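Local coordinates for protein putative aminooxidase (Propionibacterium acnes, PDB 2BA9) that probably isomerises a polyunsaturated fatty acid to give conjugated linoleic acid, binds flavin-adenine dinucleotide, and belongs to the flavin-containing amine oxidoreductase family, at residues E89-H92 / E96-V99; G296-N301 / E353-P358; I229-G234 / D248-T253. One frame throughout, in Å; residues are numbered along the deposited sequence.

Interactions 1 and 2 are neighbours, their centres about 8 Å apart, and share the mixed sheet in which strands 88-91 and 295-297 run side by side; Leu91 N probably donates to Tyr297 O between them. Interaction 1, at the sheet's outer hairpin, is partly buried and mixes backbone hydrogen bonds with a ring stack. Interaction 2, on the next strand, 295-297, is buried and almost wholly a matter of one phenylalanine ring against a valine and an amide. Interaction 3, buried too, lies on the opposite side of the chain's centre, about 51 Å from interaction 1 between centres, where aliphatic tips join a small antiparallel sheet to the parallel sheet of the nucleotide-binding fold.

Interaction 1. Residues E89-H92 / E96-V99; sequences EFLH and EIYV
His92 and Tyr98 lay their rings face to face, centroids 3.6 Å apart and planes only 9° from parallel. Tyr98 can be followed outward from its CB, which sits 4.0 Å from His92 NE2. A first torsion of 73° sets CG between the backbone N and the carbonyl carbon and swings the ring back over the 89-92 segment. CG and CD2 then lie against one face of the imidazole, near NE2, while CE2, besides facing the middle of the imidazole, has the carbonyl carbon of Leu91 at its edge, 3.5 Å away and in the ring plane. CZ meets His92 CE1, and OH, at the tip, packs on Pro299. The opposite face of the phenol ring receives Phe90 CB, offset toward the rim, so the tyrosine is held between a histidine and a methylene. A flat aromatic suits this slot, and a histidine suits its partner because ND1 can also hydrogen-bond to Asp300, which fixes the turn of the imidazole. That carboxylate, with Glu96 nearby but not bonded, might favour a positive imidazole. On the other face of the sheet, Leu91 CD2 packs on Ile97 CG1 at 3.6 Å, and the carboxylate end of Glu89 crosses Ile97 at a slant, OE1 nearest its CG1 and CD1. The backbones are joined by Tyr98 N to Phe90 O, 2.9 Å and nearly straight at 169°, and by His92 N to Glu96 O, 2.8 Å. A water bridges Phe90 N and Tyr98 O, continuing the pairing where the strands part. This is a beta hairpin whose short, weakly bonded second strand, 97-98, is an outermost strand of the mixed sheet within the chain.

Interaction 2. Residues G296-N301 / E353-P358; sequences GYVPDN and ETFGHP
Strand 295-297 runs out into a turn, closed by Asn301 N to Val298 O (2.8 Å), that sets Val298 and Asn301 against Phe355 at the end of helix 341-355, where Gly356 takes a positive phi of 90° in a Schellman motif. Glycine fits that position because a side chain there would press on the carbonyl O of Phe355. The three side chains point at one another; Phe355, its CG anti to the carbonyl carbon at chi1 -56°, brings the tip of its ring. CZ leads, meeting Val298 CG2 at 3.8 Å, with CE2 following at 4.1 Å; valine and ring come from opposite directions, and the methyl approaches obliquely. Asn301 also arrives at CZ, ND2 lying at the ring edge and in its plane, 3.9 Å away, with the amide turned 39° from the ring. This is packing alone, since the amide spends its polar atoms on other partners: OD1 accepts from Arg306 NE and ND2 donates to Val310 O. Asparagine therefore suits a buried turn, offering both a donor and an acceptor while its ND2 also lies beside the ring edge. Valine's two methyls serve two neighbours: CG2 the ring and CG1 the carbonyl O of Leu91. Leu91, Val310 and Tyr313 touch Phe355 as well, extending the apolar setting along the neighbouring strands. The arrangement is that of a helix C-terminus, closed by a Schellman motif, placing an aromatic side chain against the mixed sheet next to the turn after strand 295-297.

Interaction 3. Residues I229-G234 / D248-T253; sequences ITREDG and DVLVLT
One methyl from each side, Ile229 CG2 and Leu250 CD2, makes the meeting, tip to tip at 4.0 Å. The leucine gets there with CG anti to its backbone N, chi1 -174°; the second torsion turns CD1 aside (60°) and leaves CD2 extended, roughly anti to CA, pointing at Ile229. In the isoleucine CG1 lies beside the backbone N (chi1 -62°), which leaves CG2 anti to that nitrogen and facing Leu250. Two aliphatic residues suit a buried place where each offers one methyl and no polar group needs a partner. Strand 249-252 belongs to the four-stranded parallel sheet of the Rossmann-like domain that holds flavin-adenine dinucleotide, whereas strand 226-230 belongs to a three-stranded antiparallel sheet, so the contact joins the end of one sheet's strand to a strand of the other. Phe259 of helix 256-259 touches both side chains. Arg231 contributes its aliphatic part, CD lying 4.3 Å from Leu250 CD2; its guanidinium group goes on to salt bridges with Asp264 and Glu269, which suit a buried arginine. At the far end, Gly234, with a positive phi that glycine adopts easily, is linked through a water to Asp248 OD1, firmly on the aspartate side and weakly at Gly234 O, while Arg8 pairs with that carboxylate.

Interaction 1. Residues E89-H92 / E96-V99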
ATOM      1  N   GLU A  89      16.029  11.465  10.197  1.00 25.91           N
ATOM      2  CA  GLU A  89      17.434  11.158  10.402  1.00 25.60           C
ATOM      3  C   GLU A  89      17.626   9.642  10.264  1.00 25.04           C
ATOM      4  O   GLU A  89      16.656   8.884  10.117  1.00 23.78           O
ATOM      5  CB  GLU A  89      17.907  11.668  11.759  1.00 25.79           C
ATOM      6  CG  GLU A  89      17.414  10.852  12.943  1.00 26.79           C
ATOM      7  CD  GLU A  89      17.623  11.544  14.280  1.00 26.95           C
ATOM      8  OE1 GLU A  89      18.342  12.563  14.337  1.00 27.45           O
ATOM      9  OE2 GLU A  89      17.050  11.060  15.284  1.00 27.94           O
ATOM     10  N   PHE A  90      18.881   9.215  10.318  1.00 24.77           N
ATOM     11  CA  PHE A  90      19.219   7.815  10.167  1.00 24.97           C
ATOM     12  C   PHE A  90      19.936   7.327  11.394  1.00 24.85           C
ATOM     13  O   PHE A  90      20.835   7.995  11.895  1.00 24.46           O
ATOM     14  CB  PHE A  90      20.048   7.589   8.900  1.00 25.56           C
ATOM     15  CG  PHE A  90      19.220   7.607   7.655  1.00 26.71           C
ATOM     16  CD1 PHE A  90      18.500   6.486   7.279  1.00 28.27           C
ATOM     17  CD2 PHE A  90      19.123   8.765   6.879  1.00 29.16           C
ATOM     18  CE1 PHE A  90      17.699   6.497   6.136  1.00 28.91           C
ATOM     19  CE2 PHE A  90      18.337   8.790   5.724  1.00 28.72           C
ATOM     20  CZ  PHE A  90      17.616   7.654   5.357  1.00 28.86           C
ATOM     21  N   LEU A  91      19.497   6.160  11.867  1.00 24.89           N
ATOM     22  CA  LEU A  91      19.944   5.552  13.104  1.00 25.16           C
ATOM     23  C   LEU A  91      20.497   4.171  12.817  1.00 25.07           C
ATOM     24  O   LEU A  91      19.999   3.472  11.944  1.00 25.78           O
ATOM     25  CB  LEU A  91      18.766   5.351  14.069  1.00 25.09           C
ATOM     26  CG  LEU A  91      17.953   6.566  14.501  1.00 25.30           C
ATOM     27  CD1 LEU A  91      16.867   6.104  15.436  1.00 25.15           C
ATOM     28  CD2 LEU A  91      18.859   7.619  15.139  1.00 22.69           C
ATOM     29  N   HIS A  92      21.510   3.786  13.577  1.00 25.26           N
ATOM     30  CA  HIS A  92      21.971   2.409  13.606  1.00 25.01           C
ATOM     31  C   HIS A  92      21.085   1.640  14.577  1.00 25.34           C
ATOM     32  O   HIS A  92      20.293   2.217  15.326  1.00 25.04           O
ATOM     33  CB  HIS A  92      23.455   2.326  13.999  1.00 24.88           C
ATOM     34  CG  HIS A  92      24.391   2.710  12.896  1.00 23.52           C
ATOM     35  ND1 HIS A  92      24.492   1.991  11.727  1.00 22.72           N
ATOM     36  CD2 HIS A  92      25.282   3.724  12.792  1.00 22.47           C
ATOM     37  CE1 HIS A  92      25.390   2.556  10.941  1.00 22.64           C
ATOM     38  NE2 HIS A  92      25.881   3.614  11.560  1.00 22.51           N
ATOM     39  N   GLU A  96      22.624   5.003  17.404  1.00 24.12           N
ATOM     40  CA  GLU A  96      23.577   6.003  16.920  1.00 24.43           C
ATOM     41  C   GLU A  96      23.090   6.701  15.635  1.00 24.35           C
ATOM     42  O   GLU A  96      22.741   6.054  14.641  1.00 24.62           O
ATOM     43  CB  GLU A  96      24.927   5.352  16.678  1.00 24.05           C
ATOM     44  CG  GLU A  96      26.074   6.335  16.534  1.00 25.10           C
ATOM     45  CD  GLU A  96      27.328   5.650  16.114  1.00 24.99           C
ATOM     46  OE1 GLU A  96      27.338   5.062  15.004  1.00 26.24           O
ATOM     47  OE2 GLU A  96      28.281   5.668  16.910  1.00 24.53           O
ATOM     48  N   ILE A  97      23.050   8.026  15.693  1.00 24.63           N
ATOM     49  CA  ILE A  97      22.702   8.861  14.551  1.00 24.36           C
ATOM     50  C   ILE A  97      23.889   8.879  13.595  1.00 24.52           C
ATOM     51  O   ILE A  97      25.050   9.015  14.020  1.00 24.70           O
ATOM     52  CB  ILE A  97      22.371  10.323  14.983  1.00 24.34           C
ATOM     53  CG1 ILE A  97      21.106  10.372  15.848  1.00 24.28           C
ATOM     54  CG2 ILE A  97      22.204  11.224  13.771  1.00 23.83           C
ATOM     55  CD1 ILE A  97      21.059  11.553  16.830  1.00 21.89           C
ATOM     56  N   TYR A  98      23.603   8.713  12.311  1.00 24.11           N
ATOM     57  CA  TYR A  98      24.614   8.847  11.293  1.00 24.32           C
ATOM     58  C   TYR A  98      23.986   9.323  10.008  1.00 24.52           C
ATOM     59  O   TYR A  98      22.767   9.200   9.830  1.00 23.90           O
ATOM     60  CB  TYR A  98      25.342   7.524  11.064  1.00 24.53           C
ATOM     61  CG  TYR A  98      24.560   6.447  10.328  1.00 24.73           C
ATOM     62  CD1 TYR A  98      24.955   6.015   9.072  1.00 24.82           C
ATOM     63  CD2 TYR A  98      23.451   5.836  10.913  1.00 24.96           C
ATOM     64  CE1 TYR A  98      24.260   5.013   8.401  1.00 24.98           C
ATOM     65  CE2 TYR A  98      22.757   4.838  10.257  1.00 25.72           C
ATOM     66  CZ  TYR A  98      23.166   4.426   9.002  1.00 24.42           C
ATOM     67  OH  TYR A  98      22.466   3.426   8.351  1.00 25.37           O
ATOM     68  N   VAL A  99      24.843   9.811   9.112  1.00 24.27           N
ATOM     69  CA  VAL A  99      24.439  10.398   7.838  1.00 24.74           C
ATOM     70  C   VAL A  99      24.997   9.531   6.695  1.00 25.18           C
ATOM     71  O   VAL A  99      26.162   9.660   6.331  1.00 23.98           O
ATOM     72  CB  VAL A  99      24.987  11.840   7.709  1.00 24.60           C
ATOM     73  CG1 VAL A  99      24.339  12.561   6.533  1.00 24.12           C
ATOM     74  CG2 VAL A  99      24.757  12.617   8.996  1.00 25.17           C
TER
HETATM   75  O   HOH W   1      20.827  11.257   9.529  1.00 22.76           O

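Interaction 2. Residues G296-N301 / E353-P358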
ATOM      1  N   GLY A 296      12.843   9.037  12.492  1.00 25.00           N
ATOM      2  CA  GLY A 296      14.075   8.262  12.344  1.00 25.06           C
ATOM      3  C   GLY A 296      13.905   6.967  11.581  1.00 24.96           C
ATOM      4  O   GLY A 296      12.925   6.251  11.792  1.00 25.27           O
ATOM      5  N   TYR A 297      14.867   6.681  10.701  1.00 25.47           N
ATOM      6  CA  TYR A 297      14.945   5.422   9.954  1.00 25.40           C
ATOM      7  C   TYR A 297      16.102   4.572  10.471  1.00 25.24           C
ATOM      8  O   TYR A 297      17.099   5.089  11.000  1.00 24.65           O
ATOM      9  CB  TYR A 297      15.164   5.669   8.459  1.00 26.41           C
ATOM     10  CG  TYR A 297      13.928   6.141   7.708  1.00 27.34           C
ATOM     11  CD1 TYR A 297      13.295   5.335   6.769  1.00 28.57           C
ATOM     12  CD2 TYR A 297      13.400   7.402   7.946  1.00 28.70           C
ATOM     13  CE1 TYR A 297      12.162   5.797   6.078  1.00 28.22           C
ATOM     14  CE2 TYR A 297      12.286   7.857   7.281  1.00 28.82           C
ATOM     15  CZ  TYR A 297      11.662   7.053   6.353  1.00 28.65           C
ATOM     16  OH  TYR A 297      10.540   7.539   5.706  1.00 28.47           O
ATOM     17  N   VAL A 298      15.961   3.259  10.305  1.00 24.96           N
ATOM     18  CA  VAL A 298      16.939   2.309  10.826  1.00 24.51           C
ATOM     19  C   VAL A 298      17.233   1.240   9.785  1.00 24.77           C
ATOM     20  O   VAL A 298      16.678   0.119   9.841  1.00 25.57           O
ATOM     21  CB  VAL A 298      16.492   1.687  12.169  1.00 24.12           C
ATOM     22  CG1 VAL A 298      17.675   1.018  12.886  1.00 22.73           C
ATOM     23  CG2 VAL A 298      15.900   2.736  13.071  1.00 22.93           C
ATOM     24  N   PRO A 299      18.091   1.587   8.802  1.00 24.42           N
ATOM     25  CA  PRO A 299      18.496   0.624   7.779  1.00 24.29           C
ATOM     26  C   PRO A 299      18.998  -0.680   8.368  1.00 24.01           C
ATOM     27  O   PRO A 299      18.663  -1.739   7.870  1.00 24.43           O
ATOM     28  CB  PRO A 299      19.614   1.356   7.035  1.00 23.99           C
ATOM     29  CG  PRO A 299      19.283   2.805   7.224  1.00 24.09           C
ATOM     30  CD  PRO A 299      18.691   2.921   8.574  1.00 24.26           C
ATOM     31  N   ASP A 300      19.779  -0.602   9.439  1.00 24.55           N
ATOM     32  CA  ASP A 300      20.233  -1.805  10.141  1.00 24.78           C
ATOM     33  C   ASP A 300      19.102  -2.799  10.392  1.00 24.66           C
ATOM     34  O   ASP A 300      19.311  -4.013  10.273  1.00 24.31           O
ATOM     35  CB  ASP A 300      20.899  -1.452  11.487  1.00 24.35           C
ATOM     36  CG  ASP A 300      22.317  -0.946  11.324  1.00 25.61           C
ATOM     37  OD1 ASP A 300      22.905  -1.063  10.217  1.00 27.67           O
ATOM     38  OD2 ASP A 300      22.858  -0.430  12.315  1.00 26.22           O
ATOM     39  N   ASN A 301      17.924  -2.270  10.758  1.00 24.51           N
ATOM     40  CA  ASN A 301      16.761  -3.081  11.178  1.00 24.45           C
ATOM     41  C   ASN A 301      15.830  -3.470  10.019  1.00 24.79           C
ATOM     42  O   ASN A 301      14.820  -4.133  10.244  1.00 24.57           O
ATOM     43  CB  ASN A 301      15.963  -2.374  12.288  1.00 23.79           C
ATOM     44  CG  ASN A 301      16.638  -2.461  13.660  1.00 23.21           C
ATOM     45  OD1 ASN A 301      17.627  -3.172  13.843  1.00 22.21           O
ATOM     46  ND2 ASN A 301      16.070  -1.766  14.644  1.00 22.80           N
ATOM     47  N   GLU A 353      13.736   2.443  23.523  1.00 25.22           N
ATOM     48  CA  GLU A 353      14.598   2.803  24.647  1.00 25.27           C
ATOM     49  C   GLU A 353      16.055   2.927  24.196  1.00 25.23           C
ATOM     50  O   GLU A 353      16.765   3.889  24.529  1.00 24.12           O
ATOM     51  CB  GLU A 353      14.473   1.785  25.756  1.00 25.75           C
ATOM     52  CG  GLU A 353      15.050   2.281  27.060  1.00 26.91           C
ATOM     53  CD  GLU A 353      15.001   1.229  28.123  1.00 28.50           C
ATOM     54  OE1 GLU A 353      14.127   0.338  28.015  1.00 28.05           O
ATOM     55  OE2 GLU A 353      15.827   1.304  29.068  1.00 31.01           O
ATOM     56  N   THR A 354      16.485   1.952  23.416  1.00 25.27           N
ATOM     57  CA  THR A 354      17.791   1.991  22.776  1.00 25.41           C
ATOM     58  C   THR A 354      18.009   3.267  21.948  1.00 25.16           C
ATOM     59  O   THR A 354      19.080   3.900  22.034  1.00 25.19           O
ATOM     60  CB  THR A 354      17.967   0.733  21.933  1.00 25.69           C
ATOM     61  OG1 THR A 354      18.019  -0.384  22.834  1.00 26.71           O
ATOM     62  CG2 THR A 354      19.218   0.812  21.076  1.00 26.13           C
ATOM     63  N   PHE A 355      16.985   3.663  21.197  1.00 24.63           N
ATOM     64  CA  PHE A 355      17.042   4.886  20.379  1.00 24.60           C
ATOM     65  C   PHE A 355      17.035   6.169  21.230  1.00 24.66           C
ATOM     66  O   PHE A 355      17.338   7.255  20.706  1.00 24.89           O
ATOM     67  CB  PHE A 355      15.896   4.949  19.341  1.00 24.03           C
ATOM     68  CG  PHE A 355      15.816   3.756  18.404  1.00 23.22           C
ATOM     69  CD1 PHE A 355      16.922   2.965  18.125  1.00 23.25           C
ATOM     70  CD2 PHE A 355      14.612   3.442  17.786  1.00 24.16           C
ATOM     71  CE1 PHE A 355      16.826   1.884  17.251  1.00 23.28           C
ATOM     72  CE2 PHE A 355      14.505   2.360  16.906  1.00 24.19           C
ATOM     73  CZ  PHE A 355      15.617   1.579  16.644  1.00 23.32           C
ATOM     74  N   GLY A 356      16.687   6.049  22.519  1.00 24.23           N
ATOM     75  CA  GLY A 356      16.631   7.194  23.438  1.00 24.05           C
ATOM     76  C   GLY A 356      15.276   7.876  23.490  1.00 23.87           C
ATOM     77  O   GLY A 356      15.155   9.018  23.928  1.00 23.72           O
ATOM     78  N   HIS A 357      14.243   7.162  23.064  1.00 24.10           N
ATOM     79  CA  HIS A 357      12.886   7.691  23.041  1.00 24.28           C
ATOM     80  C   HIS A 357      11.968   6.669  23.715  1.00 24.64           C
ATOM     81  O   HIS A 357      11.103   6.082  23.067  1.00 24.83           O
ATOM     82  CB  HIS A 357      12.459   7.970  21.598  1.00 24.37           C
ATOM     83  CG  HIS A 357      13.427   8.817  20.829  1.00 24.17           C
ATOM     84  ND1 HIS A 357      13.714  10.123  21.174  1.00 23.75           N
ATOM     85  CD2 HIS A 357      14.175   8.543  19.731  1.00 23.36           C
ATOM     86  CE1 HIS A 357      14.600  10.611  20.324  1.00 24.26           C
ATOM     87  NE2 HIS A 357      14.893   9.675  19.436  1.00 24.01           N
ATOM     88  N   PRO A 358      12.202   6.407  25.017  1.00 25.00           N
ATOM     89  CA  PRO A 358      11.475   5.311  25.665  1.00 25.36           C
ATOM     90  C   PRO A 358       9.934   5.470  25.742  1.00 24.87           C
ATOM     91  O   PRO A 358       9.423   6.571  25.962  1.00 24.47           O
ATOM     92  CB  PRO A 358      12.113   5.224  27.053  1.00 25.28           C
ATOM     93  CG  PRO A 358      12.898   6.477  27.240  1.00 25.71           C
ATOM     94  CD  PRO A 358      13.193   7.038  25.904  1.00 24.61           C
TER

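Interaction 3. Residues I229-G234 / D248-T253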
ATOM      1  N   ILE A 229     -21.303 -14.996  -1.835  1.00 30.06           N
ATOM      2  CA  ILE A 229     -21.489 -14.476  -3.194  1.00 29.95           C
ATOM      3  C   ILE A 229     -21.481 -15.649  -4.166  1.00 30.33           C
ATOM      4  O   ILE A 229     -20.537 -16.445  -4.183  1.00 29.90           O
ATOM      5  CB  ILE A 229     -20.401 -13.459  -3.621  1.00 29.98           C
ATOM      6  CG1 ILE A 229     -20.429 -12.219  -2.714  1.00 29.46           C
ATOM      7  CG2 ILE A 229     -20.589 -13.063  -5.086  1.00 29.35           C
ATOM      8  CD1 ILE A 229     -19.365 -11.182  -3.028  1.00 29.18           C
ATOM      9  N   THR A 230     -22.551 -15.752  -4.956  1.00 30.65           N
ATOM     10  CA  THR A 230     -22.679 -16.752  -6.013  1.00 30.85           C
ATOM     11  C   THR A 230     -22.987 -16.049  -7.336  1.00 31.38           C
ATOM     12  O   THR A 230     -23.653 -15.008  -7.362  1.00 31.66           O
ATOM     13  CB  THR A 230     -23.787 -17.767  -5.696  1.00 30.67           C
ATOM     14  OG1 THR A 230     -25.027 -17.073  -5.496  1.00 30.00           O
ATOM     15  CG2 THR A 230     -23.436 -18.561  -4.446  1.00 30.70           C
ATOM     16  N   ARG A 231     -22.502 -16.617  -8.432  1.00 31.80           N
ATOM     17  CA  ARG A 231     -22.541 -15.934  -9.718  1.00 32.34           C
ATOM     18  C   ARG A 231     -23.060 -16.849 -10.815  1.00 32.76           C
ATOM     19  O   ARG A 231     -22.302 -17.301 -11.669  1.00 33.32           O
ATOM     20  CB  ARG A 231     -21.155 -15.408 -10.076  1.00 32.14           C
ATOM     21  CG  ARG A 231     -20.717 -14.235  -9.237  1.00 32.51           C
ATOM     22  CD  ARG A 231     -19.218 -14.110  -9.223  1.00 32.33           C
ATOM     23  NE  ARG A 231     -18.573 -15.266  -8.595  1.00 32.48           N
ATOM     24  CZ  ARG A 231     -17.279 -15.578  -8.718  1.00 32.40           C
ATOM     25  NH1 ARG A 231     -16.791 -16.647  -8.100  1.00 32.33           N
ATOM     26  NH2 ARG A 231     -16.467 -14.825  -9.454  1.00 31.07           N
ATOM     27  N   GLU A 232     -24.365 -17.087 -10.802  1.00 33.27           N
ATOM     28  CA  GLU A 232     -25.003 -17.942 -11.789  1.00 33.71           C
ATOM     29  C   GLU A 232     -25.947 -17.138 -12.680  1.00 33.92           C
ATOM     30  O   GLU A 232     -26.285 -15.997 -12.377  1.00 33.75           O
ATOM     31  CB  GLU A 232     -25.783 -19.070 -11.105  1.00 33.85           C
ATOM     32  CG  GLU A 232     -25.241 -19.524  -9.759  1.00 34.66           C
ATOM     33  CD  GLU A 232     -25.991 -18.883  -8.591  1.00 36.11           C
ATOM     34  OE1 GLU A 232     -25.662 -17.734  -8.202  1.00 35.50           O
ATOM     35  OE2 GLU A 232     -26.923 -19.534  -8.067  1.00 35.96           O
ATOM     36  N   ASP A 233     -26.350 -17.753 -13.793  1.00 34.42           N
ATOM     37  CA  ASP A 233     -27.358 -17.191 -14.707  1.00 34.77           C
ATOM     38  C   ASP A 233     -26.976 -15.808 -15.256  1.00 34.64           C
ATOM     39  O   ASP A 233     -27.835 -15.072 -15.758  1.00 34.35           O
ATOM     40  CB  ASP A 233     -28.727 -17.111 -14.013  1.00 35.20           C
ATOM     41  CG  ASP A 233     -29.110 -18.405 -13.290  1.00 36.38           C
ATOM     42  OD1 ASP A 233     -29.121 -19.478 -13.936  1.00 36.88           O
ATOM     43  OD2 ASP A 233     -29.407 -18.338 -12.070  1.00 38.53           O
ATOM     44  N   GLY A 234     -25.691 -15.470 -15.170  1.00 34.42           N
ATOM     45  CA  GLY A 234     -25.181 -14.184 -15.650  1.00 34.54           C
ATOM     46  C   GLY A 234     -25.362 -13.030 -14.680  1.00 34.48           C
ATOM     47  O   GLY A 234     -25.262 -11.870 -15.074  1.00 34.64           O
ATOM     48  N   ASP A 248     -25.656  -7.025 -11.293  1.00 28.86           N
ATOM     49  CA  ASP A 248     -25.267  -7.430 -12.644  1.00 27.90           C
ATOM     50  C   ASP A 248     -23.768  -7.635 -12.730  1.00 27.24           C
ATOM     51  O   ASP A 248     -23.300  -8.543 -13.411  1.00 27.26           O
ATOM     52  CB  ASP A 248     -25.687  -6.363 -13.651  1.00 27.65           C
ATOM     53  CG  ASP A 248     -27.180  -6.227 -13.751  1.00 27.18           C
ATOM     54  OD1 ASP A 248     -27.846  -7.243 -13.990  1.00 28.10           O
ATOM     55  OD2 ASP A 248     -27.698  -5.112 -13.591  1.00 27.71           O
ATOM     56  N   VAL A 249     -23.026  -6.779 -12.031  1.00 26.23           N
ATOM     57  CA  VAL A 249     -21.564  -6.767 -12.090  1.00 25.49           C
ATOM     58  C   VAL A 249     -20.964  -6.691 -10.674  1.00 24.98           C
ATOM     59  O   VAL A 249     -21.514  -6.039  -9.773  1.00 23.48           O
ATOM     60  CB  VAL A 249     -21.074  -5.584 -12.945  1.00 25.23           C
ATOM     61  CG1 VAL A 249     -19.569  -5.625 -13.133  1.00 26.03           C
ATOM     62  CG2 VAL A 249     -21.774  -5.582 -14.276  1.00 24.74           C
ATOM     63  N   LEU A 250     -19.852  -7.401 -10.489  1.00 24.84           N
ATOM     64  CA  LEU A 250     -19.101  -7.405  -9.240  1.00 24.78           C
ATOM     65  C   LEU A 250     -17.702  -6.831  -9.440  1.00 24.83           C
ATOM     66  O   LEU A 250     -16.992  -7.242 -10.347  1.00 24.36           O
ATOM     67  CB  LEU A 250     -18.972  -8.842  -8.726  1.00 25.01           C
ATOM     68  CG  LEU A 250     -18.335  -9.030  -7.348  1.00 24.50           C
ATOM     69  CD1 LEU A 250     -19.147  -8.300  -6.281  1.00 23.53           C
ATOM     70  CD2 LEU A 250     -18.210 -10.530  -7.026  1.00 23.89           C
ATOM     71  N   VAL A 251     -17.308  -5.897  -8.571  1.00 24.78           N
ATOM     72  CA  VAL A 251     -15.975  -5.299  -8.608  1.00 24.62           C
ATOM     73  C   VAL A 251     -15.302  -5.458  -7.241  1.00 24.87           C
ATOM     74  O   VAL A 251     -15.774  -4.920  -6.238  1.00 24.74           O
ATOM     75  CB  VAL A 251     -16.022  -3.814  -9.052  1.00 24.57           C
ATOM     76  CG1 VAL A 251     -14.625  -3.197  -9.056  1.00 23.32           C
ATOM     77  CG2 VAL A 251     -16.646  -3.720 -10.433  1.00 25.29           C
ATOM     78  N   LEU A 252     -14.208  -6.223  -7.227  1.00 24.92           N
ATOM     79  CA  LEU A 252     -13.521  -6.611  -6.006  1.00 24.69           C
ATOM     80  C   LEU A 252     -12.335  -5.719  -5.767  1.00 24.85           C
ATOM     81  O   LEU A 252     -11.420  -5.693  -6.585  1.00 24.99           O
ATOM     82  CB  LEU A 252     -13.005  -8.051  -6.122  1.00 24.78           C
ATOM     83  CG  LEU A 252     -14.016  -9.174  -6.361  1.00 25.36           C
ATOM     84  CD1 LEU A 252     -13.278 -10.495  -6.603  1.00 25.72           C
ATOM     85  CD2 LEU A 252     -14.984  -9.299  -5.195  1.00 25.30           C
ATOM     86  N   THR A 253     -12.341  -5.003  -4.643  1.00 24.62           N
ATOM     87  CA  THR A 253     -11.170  -4.251  -4.180  1.00 24.72           C
ATOM     88  C   THR A 253     -10.681  -4.810  -2.835  1.00 24.92           C
ATOM     89  O   THR A 253      -9.931  -4.149  -2.115  1.00 25.01           O
ATOM     90  CB  THR A 253     -11.468  -2.719  -4.034  1.00 24.47           C
ATOM     91  OG1 THR A 253     -12.338  -2.492  -2.915  1.00 24.93           O
ATOM     92  CG2 THR A 253     -12.082  -2.161  -5.297  1.00 23.48           C
TER
HETATM   93  O   HOH W   2     -26.912  -8.875 -15.799  1.00 41.44           O